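ADP-ribosyltransferase (Staphylococcus aureus, PDB 1OJQ) transfers single ADP-ribose units from NAD+ to protein targets, as a C3-type bacterial exoenzyme. Local coordinates at residues T96-R100 / E101-M105; V119-L122 / N123-N127. All blocks are in the same frame, centred on the assembly; numbering follows the deposited sequence.

In the fold
Both contacts are local, and they follow one another along the chain without nesting or crossing. After strand 81-87 the chain runs through a loop that contact 1 (96-100 with 101-105) turns into the start of helix 100-106. The chain then enters helix 116-126, and contact 2 (119-122 with 123-127) holds its last turns before strand 130-133 at the edge of the five-stranded sheet. The two meet in space, their centres about 12 Å apart: Lys121 makes a salt bridge to Asp102, and Leu122 and Leu125 pack on Phe98. Helix 116-126 thus lies between the 96-100 loop and strand 187-196 of the sheet.

Contact 1: T96-R100 / E101-M105; sequences TGFTR and EDLHM
A capping box between Thr99 and Asp102 starts helix 100-106, each side chain bonding the other residue's backbone NH. Thr99 OG1 accepts from Asp102 N at 2.9 Å. Its chi1 of 73° sets the hydroxyl between the backbone N and the carbonyl carbon, facing the first turn, while methyl CG2 lies beside the Asp102 carboxylate. In return Asp102 OD2 accepts from Thr99 N at 2.8 Å; the bond is nearly straight, but it reaches the oxygen from above the carboxylate plane. The same OD2 forms a salt bridge with Lys121 of helix 116-126, so two partners grip it and the carboxylate's charge is probably offset by the lysine.

Just before the box, Phe98 folds back on the helix start. Its ring turns one face to Asp102, whose CB stands 3.5 Å from the ring centroid in a CH-pi contact almost on the ring normal. Next to it, Phe98 CE2 touches Leu103 CD1 at 4.1 Å, the hydrophobic staple that often accompanies a capping box. The ring also packs on Leu122 and Leu125, so it lies between the start of helix 100-106 and helix 116-126.

The first backbone bonds of the helix run from Leu103 N to Thr99 O and from His104 N to Arg100 O. Arg100 bends at chi2 (71°) and brings NH1 within 3.4 Å of His104 CB. A water in the planes of both flat groups accepts from Arg100 NH2 and lies 2.8 Å from His104 ND1, bridging the two side chains on the exposed side of the turn.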
loop_
_atom_site.group_PDB
_atom_site.type_symbol
_atom_site.label_atom_id
_atom_site.label_comp_id
_atom_site.label_asym_id
_atom_site.label_seq_id
_atom_site.Cartn_x
_atom_site.Cartn_y
_atom_site.Cartn_z
ATOM N N THR A 96 12.896 -9.962 10.401
ATOM C CA THR A 96 13.930 -10.591 11.219
ATOM C C THR A 96 13.404 -11.202 12.511
ATOM O O THR A 96 12.618 -10.533 13.182
ATOM C CB THR A 96 15.006 -9.546 11.609
ATOM O OG1 THR A 96 15.629 -9.075 10.418
ATOM C CG2 THR A 96 16.040 -10.203 12.498
ATOM N N GLY A 97 13.836 -12.394 12.893
ATOM C CA GLY A 97 13.456 -13.144 14.053
ATOM C C GLY A 97 12.177 -13.958 13.881
ATOM O O GLY A 97 11.885 -14.755 14.779
ATOM N N PHE A 98 11.440 -13.762 12.786
ATOM C CA PHE A 98 10.229 -14.538 12.494
ATOM C C PHE A 98 10.625 -15.649 11.528
ATOM O O PHE A 98 10.817 -15.400 10.336
ATOM C CB PHE A 98 9.095 -13.690 11.918
ATOM C CG PHE A 98 7.747 -14.385 12.087
ATOM C CD1 PHE A 98 7.152 -14.444 13.332
ATOM C CD2 PHE A 98 7.116 -14.977 11.005
ATOM C CE1 PHE A 98 5.918 -15.067 13.501
ATOM C CE2 PHE A 98 5.875 -15.581 11.165
ATOM C CZ PHE A 98 5.275 -15.632 12.409
ATOM N N THR A 99 10.783 -16.872 12.063
ATOM C CA THR A 99 11.497 -17.877 11.284
ATOM C C THR A 99 10.600 -18.549 10.255
ATOM O O THR A 99 9.379 -18.407 10.285
ATOM C CB THR A 99 12.092 -18.971 12.202
ATOM O OG1 THR A 99 11.016 -19.789 12.672
ATOM C CG2 THR A 99 12.735 -18.328 13.412
ATOM N N ARG A 100 11.228 -19.291 9.343
ATOM C CA ARG A 100 10.412 -20.088 8.425
ATOM C C ARG A 100 9.452 -21.004 9.166
ATOM O O ARG A 100 8.318 -21.215 8.735
ATOM C CB ARG A 100 11.318 -20.944 7.530
ATOM C CG ARG A 100 10.558 -21.983 6.708
ATOM C CD ARG A 100 9.752 -21.286 5.608
ATOM N NE ARG A 100 8.977 -22.251 4.827
ATOM C CZ ARG A 100 7.703 -22.576 5.055
ATOM N NH1 ARG A 100 6.988 -22.049 6.045
ATOM N NH2 ARG A 100 7.090 -23.466 4.274
ATOM N N GLU A 101 9.900 -21.580 10.292
ATOM C CA GLU A 101 8.983 -22.463 11.027
ATOM C C GLU A 101 7.883 -21.659 11.702
ATOM O O GLU A 101 6.757 -22.154 11.786
ATOM C CB GLU A 101 9.717 -23.319 12.063
ATOM C CG GLU A 101 8.846 -24.457 12.582
ATOM C CD GLU A 101 8.583 -25.519 11.525
ATOM O OE1 GLU A 101 7.847 -26.480 11.849
ATOM O OE2 GLU A 101 9.083 -25.444 10.384
ATOM N N ASP A 102 8.188 -20.446 12.185
ATOM C CA ASP A 102 7.134 -19.578 12.699
ATOM C C ASP A 102 6.058 -19.385 11.626
ATOM O O ASP A 102 4.862 -19.499 11.904
ATOM C CB ASP A 102 7.640 -18.212 13.149
ATOM C CG ASP A 102 8.545 -18.282 14.364
ATOM O OD1 ASP A 102 8.391 -19.226 15.172
ATOM O OD2 ASP A 102 9.407 -17.382 14.493
ATOM N N LEU A 103 6.522 -19.107 10.408
ATOM C CA LEU A 103 5.584 -18.889 9.309
ATOM C C LEU A 103 4.791 -20.149 8.999
ATOM O O LEU A 103 3.586 -20.094 8.716
ATOM C CB LEU A 103 6.355 -18.469 8.057
ATOM C CG LEU A 103 5.520 -17.900 6.912
ATOM C CD1 LEU A 103 4.663 -16.742 7.404
ATOM C CD2 LEU A 103 6.429 -17.453 5.772
ATOM N N HIS A 104 5.527 -21.271 9.025
ATOM C CA HIS A 104 4.863 -22.547 8.756
ATOM C C HIS A 104 3.755 -22.803 9.771
ATOM O O HIS A 104 2.640 -23.192 9.417
ATOM C CB HIS A 104 5.874 -23.695 8.782
ATOM C CG HIS A 104 5.224 -25.050 8.718
ATOM N ND1 HIS A 104 4.598 -25.520 7.581
ATOM C CD2 HIS A 104 5.131 -26.029 9.648
ATOM C CE1 HIS A 104 4.139 -26.744 7.833
ATOM N NE2 HIS A 104 4.446 -27.078 9.082
ATOM N N MET A 105 4.085 -22.567 11.043
ATOM C CA MET A 105 3.082 -22.765 12.099
ATOM C C MET A 105 1.969 -21.721 12.016
ATOM O O MET A 105 0.815 -22.032 12.311
ATOM C CB MET A 105 3.726 -22.728 13.482
ATOM C CG MET A 105 4.722 -23.876 13.684
ATOM S SD MET A 105 5.404 -23.873 15.352
ATOM C CE MET A 105 6.476 -22.435 15.322
HETATM O O HOH W 1 4.502 -24.396 4.990
#

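Contact 2: V119-L122 / N123-N127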
loop_
_atom_site.group_PDB
_atom_site.type_symbol
_atom_site.label_atom_id
_atom_site.label_comp_id
_atom_site.label_asym_id
_atom_site.label_seq_id
_atom_site.Cartn_x
_atom_site.Cartn_y
_atom_site.Cartn_z
ATOM N N VAL A 119 1.174 -14.278 16.721
ATOM C CA VAL A 119 0.884 -12.881 16.332
ATOM C C VAL A 119 1.521 -11.949 17.357
ATOM O O VAL A 119 1.998 -10.869 17.019
ATOM C CB VAL A 119 -0.621 -12.607 16.210
ATOM C CG1 VAL A 119 -0.906 -11.155 15.849
ATOM C CG2 VAL A 119 -1.217 -13.543 15.175
ATOM N N SER A 120 1.527 -12.404 18.614
ATOM C CA SER A 120 2.226 -11.638 19.643
ATOM C C SER A 120 3.703 -11.534 19.329
ATOM O O SER A 120 4.345 -10.489 19.502
ATOM C CB SER A 120 1.998 -12.276 21.015
ATOM O OG SER A 120 0.712 -11.882 21.471
ATOM N N LYS A 121 4.285 -12.630 18.840
ATOM C CA LYS A 121 5.693 -12.580 18.433
ATOM C C LYS A 121 5.907 -11.553 17.332
ATOM O O LYS A 121 6.861 -10.760 17.310
ATOM C CB LYS A 121 6.141 -13.977 17.957
ATOM C CG LYS A 121 7.616 -14.053 17.610
ATOM C CD LYS A 121 8.120 -15.480 17.436
ATOM C CE LYS A 121 9.639 -15.493 17.338
ATOM N NZ LYS A 121 10.175 -16.854 17.079
ATOM N N LEU A 122 4.997 -11.557 16.351
ATOM C CA LEU A 122 5.093 -10.622 15.229
ATOM C C LEU A 122 5.089 -9.180 15.742
ATOM O O LEU A 122 5.886 -8.343 15.321
ATOM C CB LEU A 122 3.947 -10.826 14.242
ATOM C CG LEU A 122 4.115 -11.845 13.115
ATOM C CD1 LEU A 122 2.809 -11.937 12.330
ATOM C CD2 LEU A 122 5.266 -11.498 12.175
ATOM N N ASN A 123 4.178 -8.881 16.657
ATOM C CA ASN A 123 4.111 -7.543 17.232
ATOM C C ASN A 123 5.429 -7.178 17.890
ATOM O O ASN A 123 6.013 -6.109 17.814
ATOM C CB ASN A 123 2.980 -7.478 18.265
ATOM C CG ASN A 123 2.947 -6.097 18.903
ATOM O OD1 ASN A 123 2.393 -5.185 18.274
ATOM N ND2 ASN A 123 3.522 -5.921 20.080
ATOM N N ASN A 124 5.958 -8.171 18.622
ATOM C CA ASN A 124 7.220 -7.927 19.316
ATOM C C ASN A 124 8.345 -7.682 18.319
ATOM O O ASN A 124 9.227 -6.860 18.587
ATOM C CB ASN A 124 7.568 -9.095 20.250
ATOM C CG ASN A 124 9.002 -8.949 20.741
ATOM O OD1 ASN A 124 9.933 -9.468 20.126
ATOM N ND2 ASN A 124 9.138 -8.218 21.840
ATOM N N LEU A 125 8.338 -8.331 17.165
ATOM C CA LEU A 125 9.359 -8.194 16.134
ATOM C C LEU A 125 9.113 -7.054 15.142
ATOM O O LEU A 125 10.062 -6.633 14.457
ATOM C CB LEU A 125 9.476 -9.503 15.333
ATOM C CG LEU A 125 9.910 -10.709 16.179
ATOM C CD1 LEU A 125 9.899 -11.963 15.315
ATOM C CD2 LEU A 125 11.268 -10.441 16.817
ATOM N N MET A 126 7.877 -6.545 15.039
ATOM C CA MET A 126 7.701 -5.465 14.060
ATOM C C MET A 126 7.411 -4.107 14.698
ATOM O O MET A 126 7.617 -3.077 14.032
ATOM C CB MET A 126 6.584 -5.844 13.080
ATOM C CG MET A 126 6.814 -7.180 12.389
ATOM S SD MET A 126 5.460 -7.473 11.205
ATOM C CE MET A 126 5.739 -6.072 10.103
ATOM N N ASN A 127 6.946 -4.060 15.940
ATOM C CA ASN A 127 6.588 -2.741 16.475
ATOM C C ASN A 127 7.805 -1.830 16.570
ATOM O O ASN A 127 8.939 -2.260 16.793
ATOM C CB ASN A 127 5.910 -2.862 17.844
ATOM C CG ASN A 127 6.939 -2.935 18.955
ATOM O OD1 ASN A 127 7.402 -1.888 19.436
ATOM N ND2 ASN A 127 7.274 -4.164 19.329
HETATM O O HOH W 2 3.959 -8.472 21.634
#
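Val119 O accepts from Asn123 N at 3.0 Å, the first of four successive i to i+4 bonds, while the Val119 side chain packs away on Val194 and Leu196 of strand 187-196. Ser120 offers its carbonyl to two donors: Asn124 N, and a water that also accepts from Asn123 ND2 at 3.0 Å. The other end of the amide, OD1, accepts from the backbone N of Val194, so OD1 is tied to the sheet and ND2, through the water, to the preceding turn.

Lys121 stretches out fully, with CG anti to the backbone N (chi1 -176°) and every later torsion extended, and its NZ reaches Asp102 in a salt bridge. On the way the chain crosses Leu125, whose CD1 sits 3.9 Å from Lys121 CG and again near CE. Leu125 CG itself comes to 3.3 Å from Lys121 O, the carbonyl that receives Leu125 N.

Leu122 and Met126 lie side by side and point the same way, Leu122 CD2 meeting Met126 SD at 4.1 Å on the buried side of the helix. Leu122 also packs on Leu92, and Met126 on Ile95. Their backbones join through Met126 N and Leu122 O, at 2.7 Å but with an N-H...O angle of only 131°, where the helix is about to stop.

Beyond this, Asn123 O takes Asn127 N and, from the opposite face of its plane, Asn127 ND2 at 2.8 Å, with Asn127 the first residue to leave helical geometry. Two bonds to one carbonyl thus finish the last turn of an amphipathic helix packed between strand 187-196 and the loop that carries Leu92, Ile95 and Phe98.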